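Local coordinates for protein carboxyvinyl-carboxyphosphonate phosphorylmutase (Bacillus anthracis, PDB 4IQD) that is a TIM-barrel protein of the phosphoenolpyruvate phosphomutase family, modelled here with pyruvic acid in several pockets, at residues E201-F206 against A233-Q238; D190-E195 against S208-P213; K138-T143 against I178-A183. All blocks are in the same frame, centred on the assembly; numbering follows the deposited sequence.

All three contacts lie in one TIM barrel. Contact 1 is a buried aromatic and apolar join between helix 200-209 and the turn ending helix 229-234, with an arginine at its exposed border. Contact 2 brings the loop after the same helix against strand 191-194, so its chemistry is that of a sheet: one straight backbone bond flanked by apolar side chains. Contact 3 lies nearer the surface, where R180 of helix 174-187 grips a loop carbonyl. F206 of contact 1 packs against I192 of contact 2 and against I178 and A181 of contact 3. N182 of contact 3 reaches K209 O of contact 2.

Contact 1. Residues E201-F206 against A233-Q238; sequences EEFRLF and ANMGFQ
F203 presents one face of its ring to the edge of F237, a T-shaped pair with centroids 5.5 Å apart and planes at 78°. F237 CE2 lies 3.8 Å from F203 CG, while F237 CZ stands over the same face, offset toward the rim. The methyl of selenomethionine M235 lies at the edge of the F203 ring, close to its plane, although its exact spacing there is doubtful. The F203 side chain leaves the helix with CG beside the backbone N, and it is this CG that F237 CE2 meets.

One residue further along helix 200-209, R204 stretches its extended chain across the turn. Its guanidinium lies with M235 CA 4.1 Å above its centre and is turned nearly parallel to the N234 amide (planes 7° apart). R204 NH1 comes to 2.9 Å from N234 O, and NH2 forms a salt bridge with E200. G236 closes helix 229-234 in a Schellman motif, its positive phi (113°) suited to glycine, and its CA comes to 5.6 Å from R204 CA.

The apolar rings and selenomethionine are buried, whereas the charge of R204 stays at the exposed border. M235 O is buried without a polar partner, 3.7 Å from R204 CG, a probable cost that the surrounding aromatic and apolar packing would have to offset.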
ATOM      1  N   GLU A 201       9.715 -35.599  -9.456  1.00 24.57           N
ATOM      2  CA  GLU A 201       9.950 -36.750  -8.593  1.00 26.96           C
ATOM      3  C   GLU A 201      10.257 -36.335  -7.158  1.00 23.96           C
ATOM      4  O   GLU A 201       9.924 -37.053  -6.224  1.00 24.94           O
ATOM      5  CB  GLU A 201      11.073 -37.643  -9.138  1.00 34.23           C
ATOM      6  CG  GLU A 201      12.483 -37.128  -8.890  1.00 41.39           C
ATOM      7  CD  GLU A 201      13.453 -38.234  -8.501  1.00 47.28           C
ATOM      8  OE1 GLU A 201      13.090 -39.424  -8.626  1.00 49.22           O
ATOM      9  OE2 GLU A 201      14.578 -37.912  -8.061  1.00 47.84           O
ATOM     10  N   GLU A 202      10.885 -35.177  -6.982  1.00 23.43           N
ATOM     11  CA  GLU A 202      11.191 -34.701  -5.639  1.00 22.29           C
ATOM     12  C   GLU A 202       9.929 -34.240  -4.930  1.00 20.39           C
ATOM     13  O   GLU A 202       9.773 -34.440  -3.729  1.00 22.70           O
ATOM     14  CB  GLU A 202      12.241 -33.589  -5.667  1.00 21.16           C
ATOM     15  CG  GLU A 202      13.632 -34.091  -6.023  1.00 24.68           C
ATOM     16  CD  GLU A 202      14.737 -33.118  -5.652  1.00 24.81           C
ATOM     17  OE1 GLU A 202      14.437 -32.074  -5.039  1.00 22.79           O
ATOM     18  OE2 GLU A 202      15.910 -33.403  -5.973  1.00 23.46           O
ATOM     19  N   PHE A 203       9.022 -33.633  -5.689  1.00 19.28           N
ATOM     20  CA  PHE A 203       7.751 -33.182  -5.136  1.00 18.94           C
ATOM     21  C   PHE A 203       6.982 -34.392  -4.620  1.00 19.22           C
ATOM     22  O   PHE A 203       6.624 -34.458  -3.443  1.00 23.23           O
ATOM     23  CB  PHE A 203       6.911 -32.441  -6.185  1.00 21.64           C
ATOM     24  CG  PHE A 203       7.552 -31.177  -6.714  1.00 25.86           C
ATOM     25  CD1 PHE A 203       8.656 -30.623  -6.106  1.00 28.83           C
ATOM     26  CD2 PHE A 203       7.024 -30.532  -7.812  1.00 28.75           C
ATOM     27  CE1 PHE A 203       9.219 -29.468  -6.608  1.00 28.15           C
ATOM     28  CE2 PHE A 203       7.584 -29.388  -8.314  1.00 29.05           C
ATOM     29  CZ  PHE A 203       8.686 -28.853  -7.708  1.00 26.06           C
ATOM     30  N   ARG A 204       6.739 -35.352  -5.510  1.00 18.92           N
ATOM     31  CA  ARG A 204       5.998 -36.564  -5.170  1.00 19.57           C
ATOM     32  C   ARG A 204       6.666 -37.362  -4.048  1.00 24.18           C
ATOM     33  O   ARG A 204       5.986 -37.908  -3.181  1.00 26.10           O
ATOM     34  CB  ARG A 204       5.829 -37.443  -6.412  1.00 20.67           C
ATOM     35  CG  ARG A 204       5.165 -36.749  -7.598  1.00 20.90           C
ATOM     36  CD  ARG A 204       4.925 -37.734  -8.740  1.00 24.10           C
ATOM     37  NE  ARG A 204       4.184 -37.153  -9.859  1.00 20.09           N
ATOM     38  CZ  ARG A 204       2.856 -37.136  -9.955  1.00 25.27           C
ATOM     39  NH1 ARG A 204       2.111 -37.658  -8.993  1.00 29.27           N
ATOM     40  NH2 ARG A 204       2.269 -36.588 -11.011  1.00 25.88           N
ATOM     41  N   LEU A 205       7.994 -37.429  -4.071  1.00 24.64           N
ATOM     42  CA  LEU A 205       8.734 -38.157  -3.043  1.00 26.66           C
ATOM     43  C   LEU A 205       8.629 -37.478  -1.686  1.00 25.83           C
ATOM     44  O   LEU A 205       8.455 -38.140  -0.662  1.00 27.69           O
ATOM     45  CB  LEU A 205      10.205 -38.291  -3.418  1.00 27.42           C
ATOM     46  CG  LEU A 205      11.084 -38.921  -2.335  1.00 35.52           C
ATOM     47  CD1 LEU A 205      10.616 -40.336  -2.011  1.00 39.44           C
ATOM     48  CD2 LEU A 205      12.543 -38.924  -2.750  1.00 38.72           C
ATOM     49  N   PHE A 206       8.755 -36.156  -1.685  1.00 21.24           N
ATOM     50  CA  PHE A 206       8.687 -35.393  -0.449  1.00 20.74           C
ATOM     51  C   PHE A 206       7.305 -35.567   0.164  1.00 22.02           C
ATOM     52  O   PHE A 206       7.174 -35.822   1.358  1.00 20.41           O
ATOM     53  CB  PHE A 206       8.985 -33.917  -0.717  1.00 21.00           C
ATOM     54  CG  PHE A 206       9.246 -33.112   0.527  1.00 25.01           C
ATOM     55  CD1 PHE A 206      10.535 -32.949   1.006  1.00 25.38           C
ATOM     56  CD2 PHE A 206       8.205 -32.503   1.208  1.00 24.71           C
ATOM     57  CE1 PHE A 206      10.781 -32.204   2.148  1.00 25.34           C
ATOM     58  CE2 PHE A 206       8.444 -31.757   2.350  1.00 25.21           C
ATOM     59  CZ  PHE A 206       9.734 -31.608   2.820  1.00 25.15           C
ATOM     60  N   ALA A 233      -1.344 -29.781  -7.952  1.00 28.54           N
ATOM     61  CA  ALA A 233      -2.295 -30.597  -7.208  1.00 27.80           C
ATOM     62  C   ALA A 233      -2.050 -32.092  -7.372  1.00 29.56           C
ATOM     63  O   ALA A 233      -1.993 -32.819  -6.387  1.00 33.84           O
ATOM     64  CB  ALA A 233      -3.720 -30.247  -7.600  1.00 21.69           C
ATOM     65  N   ASN A 234      -1.905 -32.559  -8.607  1.00 30.27           N
ATOM     66  CA  ASN A 234      -1.682 -33.985  -8.816  1.00 34.86           C
ATOM     67  C   ASN A 234      -0.240 -34.370  -8.532  1.00 30.72           C
ATOM     68  O   ASN A 234       0.113 -35.548  -8.505  1.00 31.65           O
ATOM     69  CB  ASN A 234      -2.117 -34.427 -10.216  1.00 40.67           C
ATOM     70  CG  ASN A 234      -1.452 -33.632 -11.318  1.00 42.39           C
ATOM     71  OD1 ASN A 234      -0.233 -33.486 -11.350  1.00 43.16           O
ATOM     72  ND2 ASN A 234      -2.261 -33.108 -12.231  1.00 45.17           N
HETATM   73  N   MSE A 235       0.590 -33.361  -8.307  1.00 26.08           N
HETATM   74  CA  MSE A 235       1.994 -33.585  -8.031  1.00 22.76           C
HETATM   75  C   MSE A 235       2.260 -33.635  -6.531  1.00 26.14           C
HETATM   76  O   MSE A 235       3.393 -33.838  -6.098  1.00 24.77           O
HETATM   77  CB  MSE A 235       2.839 -32.510  -8.704  1.00 22.54           C
HETATM   78  CG  MSE A 235       2.770 -32.531 -10.225  1.00 24.91           C
HETATM   79 SE   MSE A 235       4.350 -31.660 -10.916  0.75 30.70          SE
HETATM   80  CE  MSE A 235       5.445 -32.566  -9.635  1.00 67.33           C
ATOM     81  N   GLY A 236       1.208 -33.441  -5.743  1.00 29.63           N
ATOM     82  CA  GLY A 236       1.283 -33.654  -4.309  1.00 32.66           C
ATOM     83  C   GLY A 236       1.152 -32.419  -3.440  1.00 28.86           C
ATOM     84  O   GLY A 236       1.558 -32.434  -2.278  1.00 31.27           O
ATOM     85  N   PHE A 237       0.588 -31.351  -3.993  1.00 24.93           N
ATOM     86  CA  PHE A 237       0.402 -30.113  -3.239  1.00 21.65           C
ATOM     87  C   PHE A 237      -1.067 -29.813  -2.993  1.00 21.37           C
ATOM     88  O   PHE A 237      -1.923 -30.154  -3.802  1.00 24.81           O
ATOM     89  CB  PHE A 237       1.076 -28.936  -3.944  1.00 21.11           C
ATOM     90  CG  PHE A 237       2.572 -28.965  -3.853  1.00 22.11           C
ATOM     91  CD1 PHE A 237       3.215 -28.478  -2.731  1.00 22.34           C
ATOM     92  CD2 PHE A 237       3.331 -29.489  -4.882  1.00 21.40           C
ATOM     93  CE1 PHE A 237       4.588 -28.510  -2.636  1.00 23.69           C
ATOM     94  CE2 PHE A 237       4.706 -29.523  -4.794  1.00 24.88           C
ATOM     95  CZ  PHE A 237       5.335 -29.031  -3.669  1.00 24.56           C
ATOM     96  N   GLN A 238      -1.353 -29.173  -1.866  1.00 23.18           N
ATOM     97  CA  GLN A 238      -2.732 -28.896  -1.485  1.00 21.78           C
ATOM     98  C   GLN A 238      -3.004 -27.403  -1.337  1.00 22.53           C
ATOM     99  O   GLN A 238      -4.123 -26.991  -1.039  1.00 22.72           O
ATOM    100  CB  GLN A 238      -3.078 -29.651  -0.204  1.00 23.04           C
ATOM    101  CG  GLN A 238      -2.777 -31.134  -0.313  1.00 28.76           C
ATOM    102  CD  GLN A 238      -3.011 -31.884   0.973  1.00 33.60           C
ATOM    103  OE1 GLN A 238      -4.013 -31.673   1.655  1.00 37.66           O
ATOM    104  NE2 GLN A 238      -2.086 -32.772   1.314  1.00 36.65           N
TER

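Contact 2. Residues D190-E195 against S208-P213; sequences DAIFPE and SKVNAP
A beta-alpha-beta crossover of the TIM barrel closes here: strand 191-194 leads into helix 200-209, and V210-P213 return the chain to I192 and A191 on the way to the parallel strand 215-217. The two meet through the backbone. I192 N donates to P213 O at 3.0 Å in a straight bond, 167° at the hydrogen, with the donor nearly along the C=O axis. The same oxygen receives a CA-H...O contact from A191 CA at 3.4 Å, so two successive residues of the strand converge on one carbonyl. D190, one residue before A191, turns its O to the P213 ring, 3.2 Å from P213 CD.

Apolar side chains pack beside this join. I192 CG1, turned beside its own backbone N (chi1 -60°), touches V210 CG1 and A212 CB, each at 4.2 Å. The side chains of I192 and V210 cross at about a right angle. V210 CG1, anti to its backbone N (chi1 175°), reaches I192 from just beyond the helix. A191 CB meets P213 CB more loosely, at 4.4 Å. Between V210 and A212 the chain bends through an inverse gamma turn centred on N211.

On its other side strand 191-194 pairs with strand 161-166, through A191 to A164 and F193 to A164 and T166, while D190 OD2 accepts from I162 N. I192 also bonds through its backbone to L215, and helix 174-187 lies against the returning loop, with V210 on N182 and A212 on V185.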
ATOM      1  N   ASP A 190       1.301 -27.702  10.944  1.00 22.85           N
ATOM      2  CA  ASP A 190       0.160 -28.337  10.295  1.00 19.12           C
ATOM      3  C   ASP A 190       0.399 -28.533   8.803  1.00 19.78           C
ATOM      4  O   ASP A 190      -0.340 -29.258   8.136  1.00 19.64           O
ATOM      5  CB  ASP A 190      -1.100 -27.499  10.511  1.00 20.37           C
ATOM      6  CG  ASP A 190      -1.279 -27.080  11.956  1.00 21.35           C
ATOM      7  OD1 ASP A 190      -1.550 -27.957  12.802  1.00 25.08           O
ATOM      8  OD2 ASP A 190      -1.153 -25.872  12.248  1.00 21.37           O
ATOM      9  N   ALA A 191       1.438 -27.884   8.286  1.00 21.16           N
ATOM     10  CA  ALA A 191       1.736 -27.912   6.858  1.00 22.97           C
ATOM     11  C   ALA A 191       3.199 -27.570   6.599  1.00 21.98           C
ATOM     12  O   ALA A 191       3.837 -26.910   7.417  1.00 23.40           O
ATOM     13  CB  ALA A 191       0.826 -26.940   6.115  1.00 21.02           C
ATOM     14  N   ILE A 192       3.722 -28.013   5.459  1.00 19.35           N
ATOM     15  CA  ILE A 192       5.119 -27.754   5.116  1.00 22.02           C
ATOM     16  C   ILE A 192       5.303 -26.992   3.798  1.00 23.59           C
ATOM     17  O   ILE A 192       4.658 -27.286   2.794  1.00 26.31           O
ATOM     18  CB  ILE A 192       5.952 -29.055   5.083  1.00 19.37           C
ATOM     19  CG1 ILE A 192       5.926 -29.739   6.449  1.00 20.11           C
ATOM     20  CG2 ILE A 192       7.387 -28.763   4.703  1.00 18.71           C
ATOM     21  CD1 ILE A 192       6.580 -28.930   7.551  1.00 16.39           C
ATOM     22  N   PHE A 193       6.191 -26.001   3.836  1.00 21.18           N
ATOM     23  CA  PHE A 193       6.617 -25.234   2.676  1.00 20.47           C
ATOM     24  C   PHE A 193       8.064 -25.660   2.400  1.00 23.31           C
ATOM     25  O   PHE A 193       8.991 -25.158   3.034  1.00 28.37           O
ATOM     26  CB  PHE A 193       6.514 -23.740   3.028  1.00 22.20           C
ATOM     27  CG  PHE A 193       7.027 -22.779   1.968  1.00 24.81           C
ATOM     28  CD1 PHE A 193       7.637 -23.208   0.798  1.00 28.13           C
ATOM     29  CD2 PHE A 193       6.893 -21.415   2.173  1.00 22.52           C
ATOM     30  CE1 PHE A 193       8.105 -22.301  -0.129  1.00 30.96           C
ATOM     31  CE2 PHE A 193       7.351 -20.505   1.244  1.00 26.30           C
ATOM     32  CZ  PHE A 193       7.959 -20.947   0.096  1.00 29.42           C
ATOM     33  N   PRO A 194       8.260 -26.582   1.443  1.00 21.21           N
ATOM     34  CA  PRO A 194       9.593 -27.057   1.067  1.00 20.29           C
ATOM     35  C   PRO A 194      10.191 -26.205  -0.043  1.00 19.27           C
ATOM     36  O   PRO A 194       9.931 -26.461  -1.219  1.00 21.79           O
ATOM     37  CB  PRO A 194       9.325 -28.473   0.543  1.00 18.35           C
ATOM     38  CG  PRO A 194       7.815 -28.587   0.380  1.00 17.98           C
ATOM     39  CD  PRO A 194       7.218 -27.241   0.645  1.00 20.63           C
ATOM     40  N   GLU A 195      10.985 -25.210   0.328  1.00 17.11           N
ATOM     41  CA  GLU A 195      11.551 -24.293  -0.651  1.00 20.71           C
ATOM     42  C   GLU A 195      12.477 -24.976  -1.653  1.00 22.82           C
ATOM     43  O   GLU A 195      13.400 -25.708  -1.282  1.00 24.46           O
ATOM     44  CB  GLU A 195      12.277 -23.134   0.037  1.00 23.87           C
ATOM     45  CG  GLU A 195      13.183 -22.324  -0.893  1.00 29.70           C
ATOM     46  CD  GLU A 195      12.419 -21.449  -1.875  1.00 32.62           C
ATOM     47  OE1 GLU A 195      11.185 -21.320  -1.737  1.00 34.14           O
ATOM     48  OE2 GLU A 195      13.060 -20.880  -2.783  1.00 32.58           O
ATOM     49  N   SER A 208       5.411 -38.029  -0.241  1.00 26.74           N
ATOM     50  CA  SER A 208       5.268 -39.422   0.160  1.00 29.43           C
ATOM     51  C   SER A 208       5.915 -39.697   1.508  1.00 28.26           C
ATOM     52  O   SER A 208       5.485 -40.581   2.243  1.00 28.88           O
ATOM     53  CB  SER A 208       5.883 -40.339  -0.895  1.00 27.97           C
ATOM     54  OG  SER A 208       5.558 -41.691  -0.632  1.00 33.16           O
ATOM     55  N   LYS A 209       6.953 -38.939   1.828  1.00 25.94           N
ATOM     56  CA  LYS A 209       7.723 -39.195   3.035  1.00 27.97           C
ATOM     57  C   LYS A 209       7.369 -38.248   4.176  1.00 28.29           C
ATOM     58  O   LYS A 209       7.853 -38.416   5.293  1.00 29.65           O
ATOM     59  CB  LYS A 209       9.221 -39.106   2.735  1.00 33.82           C
ATOM     60  CG  LYS A 209      10.029 -40.300   3.223  1.00 40.49           C
ATOM     61  CD  LYS A 209      10.032 -41.421   2.201  1.00 42.56           C
ATOM     62  CE  LYS A 209      10.653 -42.684   2.770  1.00 44.73           C
ATOM     63  NZ  LYS A 209      12.018 -42.447   3.319  1.00 45.98           N
ATOM     64  N   VAL A 210       6.528 -37.254   3.899  1.00 26.34           N
ATOM     65  CA  VAL A 210       6.175 -36.253   4.904  1.00 26.23           C
ATOM     66  C   VAL A 210       4.677 -36.271   5.232  1.00 30.81           C
ATOM     67  O   VAL A 210       3.838 -36.190   4.335  1.00 36.25           O
ATOM     68  CB  VAL A 210       6.604 -34.839   4.458  1.00 24.29           C
ATOM     69  CG1 VAL A 210       6.121 -33.792   5.447  1.00 22.19           C
ATOM     70  CG2 VAL A 210       8.118 -34.767   4.301  1.00 24.72           C
ATOM     71  N   ASN A 211       4.350 -36.362   6.519  0.52 29.56           N
ATOM     72  CA  ASN A 211       2.959 -36.485   6.961  0.52 29.91           C
ATOM     73  C   ASN A 211       2.231 -35.155   7.178  0.52 29.64           C
ATOM     74  O   ASN A 211       1.747 -34.873   8.274  0.52 30.47           O
ATOM     75  CB  ASN A 211       2.873 -37.337   8.232  0.52 30.43           C
ATOM     76  CG  ASN A 211       3.695 -36.767   9.374  0.52 30.03           C
ATOM     77  OD1 ASN A 211       4.820 -36.308   9.176  0.52 32.69           O
ATOM     78  ND2 ASN A 211       3.133 -36.786  10.577  0.52 26.89           N
ATOM     79  N   ALA A 212       2.138 -34.353   6.124  1.00 24.78           N
ATOM     80  CA  ALA A 212       1.515 -33.037   6.203  1.00 23.48           C
ATOM     81  C   ALA A 212       1.120 -32.553   4.819  1.00 24.10           C
ATOM     82  O   ALA A 212       1.708 -32.969   3.827  1.00 29.18           O
ATOM     83  CB  ALA A 212       2.463 -32.036   6.850  1.00 23.11           C
ATOM     84  N   PRO A 213       0.113 -31.673   4.745  1.00 22.83           N
ATOM     85  CA  PRO A 213      -0.172 -30.988   3.484  1.00 23.58           C
ATOM     86  C   PRO A 213       1.025 -30.145   3.073  1.00 21.39           C
ATOM     87  O   PRO A 213       1.756 -29.664   3.936  1.00 23.52           O
ATOM     88  CB  PRO A 213      -1.346 -30.076   3.840  1.00 26.55           C
ATOM     89  CG  PRO A 213      -1.998 -30.735   5.001  1.00 28.31           C
ATOM     90  CD  PRO A 213      -0.890 -31.367   5.781  1.00 25.73           C
TER

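Contact 3. Residues K138-T143 against I178-A183; sequences KKLVTT and IERANA
R180 carries its charge from helix 174-187 to the loop that precedes helix 143-156. Its CG starts beside the backbone N (chi1 -80°), the chain then runs extended from CG to NE, and on the way CG passes T143 OG1 at 3.5 Å. At the far end the guanidinium forks around one acceptor, V141 O. NH2 donates to that oxygen at 2.8 Å, bent to 136° at the hydrogen, and NH1 makes a weak bond to it at 3.0 Å. The oxygen lies near the edge of the group but 22° out of its plane, and the NH2 donor is itself tilted from the carbonyl plane. The faces of the guanidinium are occupied from two sides: T143 OG1 stands 3.4 Å above one, offset toward the rim, and L140 CB approaches the opposite face, 4.1 Å from NH2. T143 N and R180 NH1 are both donors and make no bond with each other.

In the TIM barrel this joins two neighbouring outer helices, 143-156 and 174-187, at the start of the former. T142 occupies the N-cap position of helix 143-156, its side chain capping a backbone N in the first turn, and T142 OG1 is hydrogen-bonded to E145. R180 NH1 has a further hydrogen bond with Y184 OH, one helical turn along. D125 and E172 are long, weak ion partners of the guanidinium and would probably help to balance its charge.

Three residues after R180, A183 points its CB toward 138-143 and meets CG2 of T143, the first residue of helix 143-156, at 3.7 Å. That methyl is anti to the T143 backbone N, while OG1 of the same residue is the branch that faces R180.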
ATOM      1  N   LYS A 138      23.168 -18.327   3.753  1.00 48.33           N
ATOM      2  CA  LYS A 138      22.219 -19.368   3.396  1.00 47.91           C
ATOM      3  C   LYS A 138      22.109 -20.384   4.520  1.00 41.05           C
ATOM      4  O   LYS A 138      21.408 -21.384   4.396  1.00 42.50           O
ATOM      5  CB  LYS A 138      22.671 -20.066   2.116  1.00 55.70           C
ATOM      6  CG  LYS A 138      24.121 -20.522   2.164  1.00 62.33           C
ATOM      7  CD  LYS A 138      24.502 -21.340   0.945  1.00 68.28           C
ATOM      8  CE  LYS A 138      25.946 -21.812   1.039  1.00 73.82           C
ATOM      9  NZ  LYS A 138      26.316 -22.730  -0.074  1.00 77.68           N
ATOM     10  N   LYS A 139      22.807 -20.126   5.618  1.00 37.70           N
ATOM     11  CA  LYS A 139      22.829 -21.069   6.724  1.00 37.25           C
ATOM     12  C   LYS A 139      21.482 -21.118   7.429  1.00 34.47           C
ATOM     13  O   LYS A 139      20.707 -20.164   7.378  1.00 36.84           O
ATOM     14  CB  LYS A 139      23.927 -20.714   7.720  1.00 42.11           C
ATOM     15  CG  LYS A 139      23.565 -19.589   8.659  1.00 47.99           C
ATOM     16  CD  LYS A 139      24.201 -19.803  10.020  1.00 53.88           C
ATOM     17  CE  LYS A 139      25.718 -19.822   9.927  1.00 58.38           C
ATOM     18  NZ  LYS A 139      26.354 -20.000  11.265  1.00 60.42           N
ATOM     19  N   LEU A 140      21.211 -22.241   8.083  1.00 30.10           N
ATOM     20  CA  LEU A 140      19.944 -22.444   8.773  1.00 25.33           C
ATOM     21  C   LEU A 140      20.191 -22.672  10.251  1.00 24.35           C
ATOM     22  O   LEU A 140      21.308 -22.982  10.660  1.00 23.53           O
ATOM     23  CB  LEU A 140      19.229 -23.664   8.205  1.00 22.47           C
ATOM     24  CG  LEU A 140      19.078 -23.723   6.688  1.00 30.47           C
ATOM     25  CD1 LEU A 140      18.521 -25.069   6.287  1.00 31.09           C
ATOM     26  CD2 LEU A 140      18.182 -22.599   6.192  1.00 32.44           C
ATOM     27  N   VAL A 141      19.142 -22.525  11.050  1.00 22.83           N
ATOM     28  CA  VAL A 141      19.226 -22.844  12.464  1.00 22.36           C
ATOM     29  C   VAL A 141      19.116 -24.347  12.616  1.00 27.62           C
ATOM     30  O   VAL A 141      18.752 -25.046  11.670  1.00 25.07           O
ATOM     31  CB  VAL A 141      18.093 -22.194  13.266  1.00 24.28           C
ATOM     32  CG1 VAL A 141      18.114 -20.686  13.093  1.00 23.45           C
ATOM     33  CG2 VAL A 141      16.745 -22.772  12.851  1.00 24.96           C
ATOM     34  N   THR A 142      19.431 -24.846  13.803  1.00 28.99           N
ATOM     35  CA  THR A 142      19.310 -26.269  14.060  1.00 27.91           C
ATOM     36  C   THR A 142      17.848 -26.660  13.989  1.00 28.12           C
ATOM     37  O   THR A 142      16.960 -25.816  14.120  1.00 27.96           O
ATOM     38  CB  THR A 142      19.852 -26.646  15.439  1.00 30.43           C
ATOM     39  OG1 THR A 142      19.144 -25.916  16.446  1.00 33.27           O
ATOM     40  CG2 THR A 142      21.328 -26.325  15.530  1.00 32.58           C
ATOM     41  N   THR A 143      17.604 -27.944  13.769  1.00 23.50           N
ATOM     42  CA  THR A 143      16.248 -28.456  13.717  1.00 22.59           C
ATOM     43  C   THR A 143      15.520 -28.160  15.022  1.00 24.27           C
ATOM     44  O   THR A 143      14.369 -27.731  15.009  1.00 26.30           O
ATOM     45  CB  THR A 143      16.238 -29.965  13.442  1.00 23.87           C
ATOM     46  OG1 THR A 143      16.963 -30.232  12.236  1.00 26.25           O
ATOM     47  CG2 THR A 143      14.815 -30.467  13.291  1.00 26.18           C
ATOM     48  N   ILE A 178      13.549 -33.615   4.399  1.00 19.28           N
ATOM     49  CA  ILE A 178      12.488 -34.523   4.828  1.00 22.27           C
ATOM     50  C   ILE A 178      12.554 -34.764   6.328  1.00 23.23           C
ATOM     51  O   ILE A 178      11.527 -34.777   7.012  1.00 20.76           O
ATOM     52  CB  ILE A 178      12.557 -35.869   4.079  1.00 23.02           C
ATOM     53  CG1 ILE A 178      12.125 -35.683   2.625  1.00 25.57           C
ATOM     54  CG2 ILE A 178      11.685 -36.915   4.760  1.00 23.52           C
ATOM     55  CD1 ILE A 178      12.144 -36.957   1.807  1.00 26.21           C
ATOM     56  N   GLU A 179      13.768 -34.950   6.837  0.56 25.12           N
ATOM     57  CA  GLU A 179      13.975 -35.150   8.266  0.56 25.49           C
ATOM     58  C   GLU A 179      13.547 -33.922   9.062  0.56 24.08           C
ATOM     59  O   GLU A 179      12.802 -34.039  10.033  0.56 24.56           O
ATOM     60  CB  GLU A 179      15.437 -35.491   8.565  0.56 26.60           C
ATOM     61  CG  GLU A 179      15.823 -36.924   8.228  0.56 26.80           C
ATOM     62  CD  GLU A 179      15.157 -37.939   9.138  0.56 28.05           C
ATOM     63  OE1 GLU A 179      14.456 -38.835   8.622  0.56 27.68           O
ATOM     64  OE2 GLU A 179      15.340 -37.843  10.371  0.56 29.35           O
ATOM     65  N   ARG A 180      14.021 -32.751   8.646  1.00 23.76           N
ATOM     66  CA  ARG A 180      13.643 -31.501   9.293  1.00 23.96           C
ATOM     67  C   ARG A 180      12.133 -31.344   9.282  1.00 19.66           C
ATOM     68  O   ARG A 180      11.525 -31.101  10.318  1.00 18.81           O
ATOM     69  CB  ARG A 180      14.277 -30.303   8.587  1.00 24.23           C
ATOM     70  CG  ARG A 180      15.730 -30.043   8.933  1.00 22.93           C
ATOM     71  CD  ARG A 180      16.153 -28.687   8.394  1.00 20.28           C
ATOM     72  NE  ARG A 180      17.513 -28.321   8.768  1.00 20.78           N
ATOM     73  CZ  ARG A 180      17.829 -27.590   9.833  1.00 23.45           C
ATOM     74  NH1 ARG A 180      16.883 -27.149  10.647  1.00 21.13           N
ATOM     75  NH2 ARG A 180      19.096 -27.303  10.088  1.00 26.09           N
ATOM     76  N   ALA A 181      11.544 -31.519   8.103  1.00 21.82           N
ATOM     77  CA  ALA A 181      10.105 -31.368   7.908  1.00 23.23           C
ATOM     78  C   ALA A 181       9.277 -32.198   8.884  1.00 21.68           C
ATOM     79  O   ALA A 181       8.398 -31.670   9.559  1.00 25.61           O
ATOM     80  CB  ALA A 181       9.729 -31.712   6.472  1.00 22.42           C
ATOM     81  N   ASN A 182       9.566 -33.492   8.962  1.00 22.09           N
ATOM     82  CA  ASN A 182       8.820 -34.383   9.842  1.00 22.57           C
ATOM     83  C   ASN A 182       8.979 -34.028  11.317  1.00 24.18           C
ATOM     84  O   ASN A 182       8.113 -34.331  12.135  1.00 24.41           O
ATOM     85  CB  ASN A 182       9.217 -35.841   9.605  1.00 21.02           C
ATOM     86  CG  ASN A 182       8.652 -36.397   8.311  1.00 23.50           C
ATOM     87  OD1 ASN A 182       7.547 -36.047   7.899  1.00 23.77           O
ATOM     88  ND2 ASN A 182       9.414 -37.274   7.664  1.00 23.86           N
ATOM     89  N   ALA A 183      10.093 -33.386  11.649  1.00 26.01           N
ATOM     90  CA  ALA A 183      10.330 -32.938  13.013  1.00 23.93           C
ATOM     91  C   ALA A 183       9.432 -31.756  13.328  1.00 25.25           C
ATOM     92  O   ALA A 183       8.803 -31.702  14.383  1.00 29.05           O
ATOM     93  CB  ALA A 183      11.781 -32.556  13.202  1.00 22.39           C
TER